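Side-chain contacts in histidinol-phosphatase (Listeria monocytogenes serotype 4b str. H7858, PDB 6NLR), which probably removes the phosphate from histidinol phosphate in histidine biosynthesis, using a trinuclear metal site in a PHP-type barrel: residues 52-57 / 134-139; 187-190 / 195-198; 26-31 / 83-88; 30-35 / 267-272; 167-170 / 174-177. One frame throughout, in Å; residues are numbered along the deposited sequence.

How the interactions relate
Interactions 1 and 2 touch each other, 3 and 4 share Leu30 and Asp31, and 5 stands by itself, at least about 13 Å (nearest atoms) from each of the others. Interactions 3 and 4 are also bound to each other through neighbouring strands 34-40 and 87-95; the first is aliphatic, the second aromatic, and both are partly buried. Interaction 1 lies at the surface, on the opposite side of the chain's centre from these two, where a phenylalanine meets a helix start. The bond from Lys187 NZ to Asp135 O links it to interaction 2, a partly buried loop contact of amide against backbone. Interaction 5 is the buried one, and there a lysine ammonium meets backbone carbonyls.

Interaction 1. Residues 52-57 / 134-139. Unlike the reference sequence in segment 134-139: Ile134 (reference Leu).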
# COMPACT_ATOMS: atom_id res chain seq x y z
N ALA A 52 16.43 1.05 -11.82
CA ALA A 52 17.74 1.50 -11.34
C ALA A 52 17.62 1.65 -9.82
O ALA A 52 16.62 1.18 -9.25
CB ALA A 52 18.14 2.77 -12.04
N GLY A 53 18.61 2.23 -9.18
CA GLY A 53 18.62 2.36 -7.72
C GLY A 53 18.96 1.03 -7.07
O GLY A 53 19.34 0.07 -7.78
N ASP A 54 18.83 0.98 -5.75
CA ASP A 54 19.24 -0.20 -4.95
C ASP A 54 18.49 -1.43 -5.46
O ASP A 54 17.28 -1.44 -5.37
CB ASP A 54 19.02 0.10 -3.48
CG ASP A 54 19.77 -0.87 -2.58
OD1 ASP A 54 19.58 -2.08 -2.79
OD2 ASP A 54 20.50 -0.42 -1.70
N LYS A 55 19.19 -2.42 -6.02
CA LYS A 55 18.60 -3.68 -6.56
C LYS A 55 17.73 -4.36 -5.49
O LYS A 55 16.74 -4.99 -5.83
CB LYS A 55 19.70 -4.62 -7.06
CG LYS A 55 20.36 -4.14 -8.35
CD LYS A 55 21.57 -4.91 -8.73
CE LYS A 55 22.26 -4.29 -9.93
NZ LYS A 55 23.46 -5.06 -10.30
N GLU A 56 18.08 -4.23 -4.21
CA GLU A 56 17.33 -4.88 -3.10
C GLU A 56 15.88 -4.39 -3.08
O GLU A 56 14.99 -5.19 -2.73
CB GLU A 56 18.06 -4.60 -1.78
CG GLU A 56 17.42 -5.24 -0.56
CD GLU A 56 18.27 -5.10 0.71
OE1 GLU A 56 19.53 -5.07 0.58
OE2 GLU A 56 17.69 -4.98 1.82
N ALA A 57 15.61 -3.15 -3.48
CA ALA A 57 14.22 -2.64 -3.53
C ALA A 57 13.41 -3.49 -4.51
O ALA A 57 12.21 -3.57 -4.35
CB ALA A 57 14.22 -1.18 -3.94
N ILE A 134 9.85 4.50 -4.33
CA ILE A 134 9.32 5.61 -3.49
C ILE A 134 9.70 5.35 -2.02
O ILE A 134 9.88 6.34 -1.29
CB ILE A 134 7.79 5.72 -3.67
CG1 ILE A 134 7.45 6.17 -5.10
CG2 ILE A 134 7.18 6.63 -2.62
CD1 ILE A 134 6.05 5.83 -5.53
N ASP A 135 9.81 4.08 -1.61
CA ASP A 135 9.73 3.74 -0.15
C ASP A 135 10.91 2.89 0.34
O ASP A 135 10.84 2.44 1.47
CB ASP A 135 8.38 3.08 0.16
CG ASP A 135 8.13 1.75 -0.52
OD1 ASP A 135 8.91 1.38 -1.41
OD2 ASP A 135 7.15 1.08 -0.17
N PHE A 136 11.98 2.71 -0.43
CA PHE A 136 13.10 1.85 0.02
C PHE A 136 13.92 2.57 1.09
O PHE A 136 14.14 2.02 2.16
CB PHE A 136 13.95 1.36 -1.15
CG PHE A 136 15.04 0.43 -0.70
CD1 PHE A 136 14.75 -0.87 -0.30
CD2 PHE A 136 16.35 0.88 -0.59
CE1 PHE A 136 15.76 -1.71 0.17
CE2 PHE A 136 17.35 0.05 -0.09
CZ PHE A 136 17.05 -1.24 0.27
N SER A 137 14.42 3.77 0.82
CA SER A 137 15.25 4.50 1.81
C SER A 137 15.29 5.98 1.43
O SER A 137 15.10 6.30 0.22
CB SER A 137 16.65 3.92 1.92
OG SER A 137 17.48 4.45 0.87
N ALA A 138 15.53 6.83 2.41
CA ALA A 138 15.61 8.29 2.22
C ALA A 138 16.64 8.61 1.12
O ALA A 138 16.33 9.43 0.24
CB ALA A 138 15.96 8.95 3.52
N GLU A 139 17.83 8.01 1.19
CA GLU A 139 18.96 8.33 0.28
C GLU A 139 18.59 7.86 -1.14
O GLU A 139 18.84 8.60 -2.12
CB GLU A 139 20.26 7.70 0.77
CG GLU A 139 20.74 8.28 2.09
CD GLU A 139 20.18 7.67 3.39
OE1 GLU A 139 19.32 6.73 3.34
OE2 GLU A 139 20.63 8.12 4.46
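With CG anti to the backbone N (chi1 -177°), Phe136 points its ring toward the turn that leads into helix 56-59, and Asp54, likewise anti (chi1 -164°), lays its carboxylate across the far end of that ring. Ala57 supplies the apolar part of the contact: its CB lies 3.7 Å from Phe136 CD1 and about as far from CG, while the backbone N of Ala57 sits over one face of the ring. Asp54 approaches obliquely, OD2 coming within 3.6 Å of Phe136 CE2, with the carboxylate plane turned 42° from the ring plane. Glu56 adds its aliphatic part, CG 4.0 Å from Phe136 CE1, and the Glu56 and Phe136 side chains cross at about a right angle.

Asp54 OD1 accepts from Glu56 N at 3.0 Å through its anti lone pair, a bond that helps to hold the carboxylate's rotation. Asp54 O also accepts from Ala57 N, and the backbone N of Asp54 bonds to Asp140 OD1, tying this turn to helix 138-149. Between the two segments the ring is met by van der Waals contact, with no hydrogen bond. The Phe136 side chain, about 10 Å from a bound manganese ion, is near the metal site but not a ligand. Two helix caps meet here: Asp54 OD1 for the turn into helix 56-59, through Glu56 N, and Ser137 OG for helix 138-149, through Asp140 N.

Interaction 2. Residues 187-190 / 195-198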
# COMPACT_ATOMS: atom_id res chain seq x y z
N LYS A 187 6.96 9.35 3.27
CA LYS A 187 7.62 8.33 4.12
C LYS A 187 8.97 8.83 4.63
O LYS A 187 9.32 8.47 5.77
CB LYS A 187 7.79 7.00 3.39
CG LYS A 187 8.48 5.93 4.23
CD LYS A 187 8.49 4.58 3.60
CE LYS A 187 9.20 3.54 4.44
NZ LYS A 187 9.14 2.23 3.75
N PHE A 188 9.71 9.65 3.86
CA PHE A 188 11.05 10.14 4.28
C PHE A 188 11.04 11.65 4.46
O PHE A 188 12.10 12.30 4.38
CB PHE A 188 12.09 9.67 3.26
CG PHE A 188 12.12 8.18 3.10
CD1 PHE A 188 12.40 7.34 4.18
CD2 PHE A 188 11.82 7.61 1.88
CE1 PHE A 188 12.39 5.96 4.03
CE2 PHE A 188 11.85 6.23 1.72
CZ PHE A 188 12.13 5.42 2.80
N GLN A 189 9.84 12.18 4.70
CA GLN A 189 9.53 13.61 4.95
C GLN A 189 10.69 14.35 5.62
O GLN A 189 11.16 15.40 5.12
CB GLN A 189 8.42 13.60 5.99
CG GLN A 189 7.27 14.43 5.58
CD GLN A 189 6.07 14.15 6.44
OE1 GLN A 189 5.00 14.39 5.94
NE2 GLN A 189 6.22 13.69 7.68
N GLN A 190 11.07 13.85 6.79
CA GLN A 190 11.92 14.62 7.74
C GLN A 190 13.35 14.65 7.19
O GLN A 190 14.07 15.59 7.53
CB GLN A 190 11.76 14.05 9.15
CG GLN A 190 10.31 14.06 9.68
CD GLN A 190 9.62 15.39 10.05
OE1 GLN A 190 10.13 16.52 9.91
NE2 GLN A 190 8.38 15.26 10.54
N ASP A 195 7.17 18.23 6.28
CA ASP A 195 6.11 17.62 7.12
C ASP A 195 4.77 17.97 6.45
O ASP A 195 4.75 18.62 5.38
CB ASP A 195 6.29 18.04 8.58
CG ASP A 195 6.19 19.53 8.82
OD1 ASP A 195 5.28 20.14 8.20
OD2 ASP A 195 7.02 20.08 9.61
N THR A 196 3.67 17.50 7.02
CA THR A 196 2.34 17.60 6.36
C THR A 196 1.75 18.97 6.69
O THR A 196 0.64 19.23 6.20
CB THR A 196 1.46 16.40 6.73
OG1 THR A 196 1.34 16.33 8.15
CG2 THR A 196 2.00 15.10 6.20
N SER A 197 2.46 19.83 7.44
CA SER A 197 1.92 21.14 7.85
C SER A 197 1.84 22.08 6.64
O SER A 197 1.17 23.12 6.76
CB SER A 197 2.71 21.75 8.99
OG SER A 197 3.92 22.33 8.53
N ASP A 198 2.55 21.84 5.54
CA ASP A 198 2.72 22.94 4.55
C ASP A 198 2.60 22.41 3.11
O ASP A 198 3.26 22.97 2.16
CB ASP A 198 3.99 23.74 4.87
CG ASP A 198 5.22 23.11 4.26
OD1 ASP A 198 5.33 21.86 4.31
OD2 ASP A 198 6.03 23.87 3.67
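The backbones of 187-190 and 195-198, two parts of one loop between strand 178-179 and helix 201-217, come closest at Gln189 and Asp195, whose CA atoms are 5.7 Å apart. The side chain of Gln189, set by an unusual chi1 of -129° and extended beyond CG, runs along the main chain of Asp195: CD lies 3.5 Å from Asp195 CA, and CG is nearly as close. At its end, OE1 approaches Thr196 CG2 to 3.1 Å, a tight contact without a bond, the two side chains crossing at about a right angle. The amide oxygen has its hydrogen bond from Gln186 NE2. Gln190, bent at chi2 (-70°), brings NE2 to 4.0 Å from Asp195 CB, with its amide plane 61° from the aspartate's carboxylate.

Asp195 turns its carboxylate to its own segment. OD1 accepts from Ser197 N at 2.9 Å on the anti side and from Ser197 OG at 2.6 Å on the syn side, both somewhat out of the carboxylate plane. Two donors thus grip one oxygen and limit the group's rotation. Thr196 OG1 is bonded to Glu235 OE2, which anchors the loop to a later part of the chain. The bond from Ser197 N to OD1 closes an Asx turn, preceding helix 201-217.

Interaction 3. Residues 26-31 / 83-88; sequences KAIELD and ASDLLI
Ile28 reaches from helix 20-29 to the turn that precedes strand 87-95, its CA 6.8 Å from that of Asp85. From CB the longer branch sets out with CG1 anti to the carbonyl carbon (chi1 -65°), which points it at segment 83-88. CG1 meets two side chains at once: Leu86 CB at 4.1 Å and Asp85 CB at 4.0 Å. The terminal CD1 goes further over the aspartate, lying 3.6 Å from Asp85 CB and 4.2 Å from Asp85 CG; this methyl group rests against the methylene base of Asp85. The two side chains cross at about a right angle.

Leu86 turns inward against Val24 of helix 20-29 and Tyr35 of strand 34-40, where Ala27 also packs. The helix itself ends just beyond Ile28 in a Schellman motif: Asp31 N bonds to Ile28 O at 2.9 Å and Phe32 N to Ala27 O, with Asp31 at positive phi as the C-prime residue. Within the helix Lys26 NZ and Glu29 OE2 form a salt bridge of 3.5 Å whose hydrogen bond is weak. No hydrogen bond joins the two segments; helix and turn are held by aliphatic carbon, the aspartate taking part through its CB at the margin of the apolar layer.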
# COMPACT_ATOMS: atom_id res chain seq x y z
N LYS A 26 -2.23 -13.02 17.32
CA LYS A 26 -2.08 -11.69 17.96
C LYS A 26 -3.29 -10.81 17.60
O LYS A 26 -3.81 -10.14 18.49
CB LYS A 26 -0.78 -10.99 17.55
CG LYS A 26 -0.50 -9.70 18.30
CD LYS A 26 -0.19 -9.91 19.73
CE LYS A 26 0.12 -8.62 20.45
NZ LYS A 26 0.56 -8.90 21.85
N ALA A 27 -3.72 -10.79 16.34
CA ALA A 27 -4.92 -10.02 15.92
C ALA A 27 -6.12 -10.47 16.76
O ALA A 27 -6.88 -9.59 17.22
CB ALA A 27 -5.16 -10.12 14.44
N ILE A 28 -6.28 -11.78 17.01
CA ILE A 28 -7.44 -12.30 17.80
C ILE A 28 -7.30 -11.79 19.24
O ILE A 28 -8.29 -11.34 19.80
CB ILE A 28 -7.52 -13.83 17.71
CG1 ILE A 28 -7.84 -14.27 16.27
CG2 ILE A 28 -8.51 -14.40 18.74
CD1 ILE A 28 -7.63 -15.74 16.01
N GLU A 29 -6.10 -11.84 19.82
CA GLU A 29 -5.84 -11.34 21.19
C GLU A 29 -6.23 -9.86 21.27
O GLU A 29 -6.69 -9.45 22.34
CB GLU A 29 -4.36 -11.57 21.53
CG GLU A 29 -3.92 -11.16 22.93
CD GLU A 29 -2.39 -11.13 23.04
OE1 GLU A 29 -1.71 -11.86 22.27
OE2 GLU A 29 -1.87 -10.37 23.88
N LEU A 30 -6.03 -9.07 20.21
CA LEU A 30 -6.36 -7.62 20.22
C LEU A 30 -7.80 -7.39 19.72
O LEU A 30 -8.09 -6.23 19.36
CB LEU A 30 -5.35 -6.85 19.35
CG LEU A 30 -3.90 -6.91 19.84
CD1 LEU A 30 -3.00 -6.01 19.01
CD2 LEU A 30 -3.82 -6.55 21.32
N ASP A 31 -8.63 -8.43 19.62
CA ASP A 31 -10.09 -8.31 19.35
C ASP A 31 -10.39 -7.87 17.92
O ASP A 31 -11.46 -7.30 17.69
CB ASP A 31 -10.75 -7.33 20.33
CG ASP A 31 -10.65 -7.79 21.77
OD1 ASP A 31 -11.00 -8.96 22.04
OD2 ASP A 31 -10.21 -6.97 22.61
N ALA A 83 -11.54 -19.42 11.35
CA ALA A 83 -12.85 -18.89 10.88
C ALA A 83 -13.78 -18.62 12.08
O ALA A 83 -14.50 -17.63 12.04
CB ALA A 83 -13.48 -19.81 9.87
N SER A 84 -13.75 -19.43 13.14
CA SER A 84 -14.66 -19.23 14.30
C SER A 84 -14.23 -18.00 15.10
O SER A 84 -15.07 -17.50 15.84
CB SER A 84 -14.79 -20.48 15.15
OG SER A 84 -13.57 -20.78 15.78
N ASP A 85 -13.01 -17.49 14.95
CA ASP A 85 -12.50 -16.34 15.75
C ASP A 85 -12.41 -15.05 14.92
O ASP A 85 -12.49 -13.98 15.51
CB ASP A 85 -11.10 -16.64 16.29
CG ASP A 85 -11.02 -17.87 17.16
OD1 ASP A 85 -11.43 -17.77 18.32
OD2 ASP A 85 -10.49 -18.90 16.68
N LEU A 86 -12.19 -15.14 13.61
CA LEU A 86 -11.70 -14.03 12.76
C LEU A 86 -12.15 -14.32 11.33
O LEU A 86 -11.86 -15.43 10.85
CB LEU A 86 -10.17 -14.01 12.86
CG LEU A 86 -9.47 -12.77 12.32
CD1 LEU A 86 -9.81 -11.57 13.17
CD2 LEU A 86 -7.97 -12.96 12.28
N LEU A 87 -12.79 -13.35 10.67
CA LEU A 87 -13.05 -13.44 9.22
C LEU A 87 -11.77 -13.01 8.48
O LEU A 87 -11.41 -11.82 8.55
CB LEU A 87 -14.25 -12.57 8.85
CG LEU A 87 -14.58 -12.53 7.36
CD1 LEU A 87 -14.79 -13.95 6.83
CD2 LEU A 87 -15.81 -11.66 7.11
N ILE A 88 -11.13 -13.95 7.80
CA ILE A 88 -9.86 -13.70 7.05
C ILE A 88 -10.17 -13.58 5.56
O ILE A 88 -10.82 -14.47 5.02
CB ILE A 88 -8.82 -14.77 7.39
CG1 ILE A 88 -8.44 -14.65 8.87
CG2 ILE A 88 -7.62 -14.67 6.46
CD1 ILE A 88 -7.51 -15.71 9.39

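Interaction 4. Residues 30-35 / 267-272; sequences LDFDEY and RGYSTY
Phe32 and Tyr269 form an edge-to-face aromatic pair, the edge of Phe32 directed toward the face of Tyr269. The ring centroids are 5.5 Å apart and the planes stand at 78°, making a T-shaped stack. Its nearest atoms are Phe32 CZ and Tyr269 CD1 at 4.0 Å, and Phe32 CE2 lies 4.2 Å from Tyr269 CE1. A chi1 of -170° turns the Tyr269 ring away from its backbone nitrogen and carries it from the first turn of helix 269-276 toward segment 30-35. The two side chains slide past each other in opposite directions.

Each ring has another partner. Phe32 makes a cation-pi contact with Lys2 and packs on Ala27 of helix 20-29, whereas Tyr269 forms a further edge-to-face pair with Tyr255.

Backbone hydrogen bonds hold the two frames. Tyr272 N bonds to Gly268 O at 3.0 Å, with Gly268 at the N-cap of helix 269-276. On the other side Asp33 and Glu34 bond to Lys2, and Glu34 also to Asp4 of strand 3-7.

No hydrogen bond or ion pair crosses between the segments. The Phe32-Tyr269 contact therefore rests on dispersion and probably on the weak electrostatic fit of ring hydrogens to a ring face.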
# COMPACT_ATOMS: atom_id res chain seq x y z
N LEU A 30 -6.03 -9.07 20.21
CA LEU A 30 -6.36 -7.62 20.22
C LEU A 30 -7.80 -7.39 19.72
O LEU A 30 -8.09 -6.23 19.36
CB LEU A 30 -5.35 -6.85 19.35
CG LEU A 30 -3.90 -6.91 19.84
CD1 LEU A 30 -3.00 -6.01 19.01
CD2 LEU A 30 -3.82 -6.55 21.32
N ASP A 31 -8.63 -8.43 19.62
CA ASP A 31 -10.09 -8.31 19.35
C ASP A 31 -10.39 -7.87 17.92
O ASP A 31 -11.46 -7.30 17.69
CB ASP A 31 -10.75 -7.33 20.33
CG ASP A 31 -10.65 -7.79 21.77
OD1 ASP A 31 -11.00 -8.96 22.04
OD2 ASP A 31 -10.21 -6.97 22.61
N PHE A 32 -9.50 -8.12 16.95
CA PHE A 32 -9.85 -7.93 15.53
C PHE A 32 -10.91 -8.98 15.19
O PHE A 32 -10.75 -10.09 15.67
CB PHE A 32 -8.61 -7.99 14.63
CG PHE A 32 -7.83 -6.70 14.66
CD1 PHE A 32 -6.89 -6.48 15.64
CD2 PHE A 32 -8.12 -5.69 13.75
CE1 PHE A 32 -6.21 -5.27 15.71
CE2 PHE A 32 -7.44 -4.48 13.81
CZ PHE A 32 -6.49 -4.27 14.78
N ASP A 33 -11.96 -8.64 14.45
CA ASP A 33 -12.91 -9.67 13.96
C ASP A 33 -12.78 -9.82 12.44
O ASP A 33 -13.35 -10.76 11.92
CB ASP A 33 -14.34 -9.39 14.42
CG ASP A 33 -14.71 -7.94 14.32
OD1 ASP A 33 -14.64 -7.43 13.18
OD2 ASP A 33 -15.01 -7.33 15.39
N GLU A 34 -11.99 -8.99 11.76
CA GLU A 34 -11.83 -9.09 10.29
C GLU A 34 -10.40 -8.69 9.92
O GLU A 34 -9.88 -7.72 10.49
CB GLU A 34 -12.87 -8.21 9.61
CG GLU A 34 -13.00 -8.49 8.15
CD GLU A 34 -14.21 -7.82 7.52
OE1 GLU A 34 -14.91 -7.13 8.23
OE2 GLU A 34 -14.42 -8.00 6.31
N TYR A 35 -9.79 -9.44 9.01
CA TYR A 35 -8.32 -9.43 8.79
C TYR A 35 -8.04 -9.81 7.34
O TYR A 35 -8.44 -10.92 6.94
CB TYR A 35 -7.71 -10.36 9.83
CG TYR A 35 -6.21 -10.41 9.89
CD1 TYR A 35 -5.50 -11.21 9.00
CD2 TYR A 35 -5.50 -9.74 10.87
CE1 TYR A 35 -4.13 -11.33 9.07
CE2 TYR A 35 -4.12 -9.83 10.94
CZ TYR A 35 -3.43 -10.64 10.05
OH TYR A 35 -2.07 -10.78 10.11
N ARG A 267 -1.03 -1.79 15.42
CA ARG A 267 -0.28 -0.53 15.68
C ARG A 267 -1.10 0.66 15.16
O ARG A 267 -1.70 0.58 14.07
CB ARG A 267 1.13 -0.59 15.07
CG ARG A 267 1.14 -0.56 13.54
CD ARG A 267 2.56 -0.73 13.04
NE ARG A 267 2.62 -0.96 11.60
CZ ARG A 267 3.75 -1.07 10.91
NH1 ARG A 267 4.92 -0.91 11.51
NH2 ARG A 267 3.72 -1.33 9.61
N GLY A 268 -1.17 1.73 15.95
CA GLY A 268 -1.85 2.99 15.58
C GLY A 268 -3.37 2.83 15.44
O GLY A 268 -4.04 3.76 14.92
N TYR A 269 -3.96 1.75 15.96
CA TYR A 269 -5.42 1.55 15.81
C TYR A 269 -6.18 2.70 16.49
O TYR A 269 -7.17 3.19 15.85
CB TYR A 269 -5.91 0.20 16.30
CG TYR A 269 -7.34 -0.02 15.89
CD1 TYR A 269 -7.63 -0.39 14.60
CD2 TYR A 269 -8.39 0.19 16.79
CE1 TYR A 269 -8.93 -0.60 14.19
CE2 TYR A 269 -9.70 0.01 16.39
CZ TYR A 269 -9.97 -0.36 15.08
OH TYR A 269 -11.26 -0.53 14.67
N SER A 270 -5.79 3.11 17.71
CA SER A 270 -6.49 4.21 18.43
C SER A 270 -6.40 5.48 17.59
O SER A 270 -7.38 6.25 17.59
CB SER A 270 -5.99 4.49 19.84
OG SER A 270 -6.70 5.62 20.43
N THR A 271 -5.28 5.70 16.89
CA THR A 271 -5.05 6.92 16.07
C THR A 271 -6.02 6.90 14.90
O THR A 271 -6.55 7.97 14.59
CB THR A 271 -3.59 7.03 15.61
OG1 THR A 271 -2.80 7.19 16.79
CG2 THR A 271 -3.34 8.17 14.64
N TYR A 272 -6.27 5.72 14.33
CA TYR A 272 -7.27 5.55 13.24
C TYR A 272 -8.64 6.00 13.74
O TYR A 272 -9.28 6.81 13.07
CB TYR A 272 -7.26 4.11 12.72
CG TYR A 272 -8.53 3.64 12.06
CD1 TYR A 272 -8.85 4.06 10.78
CD2 TYR A 272 -9.40 2.78 12.70
CE1 TYR A 272 -10.03 3.66 10.17
CE2 TYR A 272 -10.57 2.35 12.09
CZ TYR A 272 -10.88 2.79 10.82
OH TYR A 272 -12.02 2.35 10.21

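Interaction 5. Residues 167-170 / 174-177; sequences IEAD and FKPR
Lys175 NZ is the polar atom on which this contact turns: it donates to Ala169 O at 2.7 Å and also to Ser166 O and Tyr219 OH. The bond to Ala169 lies in the carbonyl plane, on a lone pair, with a C=O...NZ angle of 139°. Ile167 O is close as well, 2.8 Å from the same nitrogen. An ammonium group gathered by carbonyl oxygens and a hydroxyl would probably stay protonated, its charge perhaps offset in part by the carbonyl dipoles at the helix end.

With chi1 at -176° directing CG away from the main-chain nitrogen, the extended lysine chain reaches from the loop to the helix end. On the way its methylenes pass Ala169 O, CD at 3.6 Å and CE at 3.5 Å. The Lys175 side chain also touches Leu120 and Arg217.

Ala169 is the first residue to leave helical geometry after helix 152-168, so the lysine ties down the end of that helix. Ile167, on its last turn, packs against Ile210 and Val214 of helix 201-217, while Pro176 lies on Leu120 of strand 117-127. Lys175 thus joins helix 152-168 to the loop entering strand 178-179, between helix 201-217 and strand 117-127.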
# COMPACT_ATOMS: atom_id res chain seq x y z
N ILE A 167 -5.99 5.09 -10.10
CA ILE A 167 -7.47 5.17 -9.90
C ILE A 167 -8.19 5.06 -11.25
O ILE A 167 -9.20 4.35 -11.32
CB ILE A 167 -7.84 6.45 -9.14
CG1 ILE A 167 -7.25 6.41 -7.72
CG2 ILE A 167 -9.34 6.66 -9.13
CD1 ILE A 167 -7.13 7.77 -7.08
N GLU A 168 -7.66 5.72 -12.28
CA GLU A 168 -8.27 5.78 -13.63
C GLU A 168 -8.10 4.43 -14.33
O GLU A 168 -8.89 4.16 -15.20
CB GLU A 168 -7.61 6.86 -14.49
CG GLU A 168 -7.88 8.28 -14.03
CD GLU A 168 -6.97 9.36 -14.61
OE1 GLU A 168 -5.82 9.04 -15.08
OE2 GLU A 168 -7.39 10.54 -14.61
N ALA A 169 -7.10 3.64 -13.98
CA ALA A 169 -6.67 2.46 -14.77
C ALA A 169 -7.82 1.43 -14.92
O ALA A 169 -8.51 1.14 -13.93
CB ALA A 169 -5.46 1.82 -14.14
N ASP A 170 -7.97 0.89 -16.11
CA ASP A 170 -8.81 -0.30 -16.42
C ASP A 170 -7.93 -1.54 -16.19
O ASP A 170 -7.16 -1.88 -17.09
CB ASP A 170 -9.36 -0.22 -17.85
CG ASP A 170 -9.80 -1.55 -18.44
OD1 ASP A 170 -10.13 -2.47 -17.64
OD2 ASP A 170 -9.78 -1.69 -19.71
N PHE A 174 -11.25 -7.63 -11.54
CA PHE A 174 -10.61 -8.01 -10.26
C PHE A 174 -9.65 -6.91 -9.77
O PHE A 174 -8.96 -7.14 -8.78
CB PHE A 174 -9.93 -9.37 -10.40
CG PHE A 174 -10.91 -10.46 -10.76
CD1 PHE A 174 -11.76 -11.00 -9.80
CD2 PHE A 174 -11.00 -10.93 -12.06
CE1 PHE A 174 -12.66 -12.00 -10.14
CE2 PHE A 174 -11.90 -11.94 -12.40
CZ PHE A 174 -12.73 -12.46 -11.44
N LYS A 175 -9.64 -5.72 -10.40
CA LYS A 175 -8.89 -4.55 -9.88
C LYS A 175 -9.33 -4.31 -8.44
O LYS A 175 -10.51 -4.26 -8.13
CB LYS A 175 -9.16 -3.30 -10.71
CG LYS A 175 -8.35 -2.08 -10.30
CD LYS A 175 -8.79 -0.86 -11.01
CE LYS A 175 -8.04 0.37 -10.55
NZ LYS A 175 -8.54 1.59 -11.24
N PRO A 176 -8.38 -4.17 -7.49
CA PRO A 176 -8.72 -3.73 -6.15
C PRO A 176 -9.48 -2.40 -6.18
O PRO A 176 -9.24 -1.60 -7.08
CB PRO A 176 -7.36 -3.52 -5.48
CG PRO A 176 -6.47 -4.47 -6.23
CD PRO A 176 -6.95 -4.45 -7.67
N ARG A 177 -10.35 -2.18 -5.20
CA ARG A 177 -11.12 -0.93 -5.06
C ARG A 177 -10.63 -0.12 -3.86
O ARG A 177 -11.25 0.92 -3.57
CB ARG A 177 -12.59 -1.30 -4.98
CG ARG A 177 -13.05 -1.94 -6.28
CD ARG A 177 -14.52 -2.04 -6.36
NE ARG A 177 -14.93 -2.71 -7.58
CZ ARG A 177 -16.12 -3.28 -7.74
NH1 ARG A 177 -16.97 -3.24 -6.72
NH2 ARG A 177 -16.44 -3.88 -8.88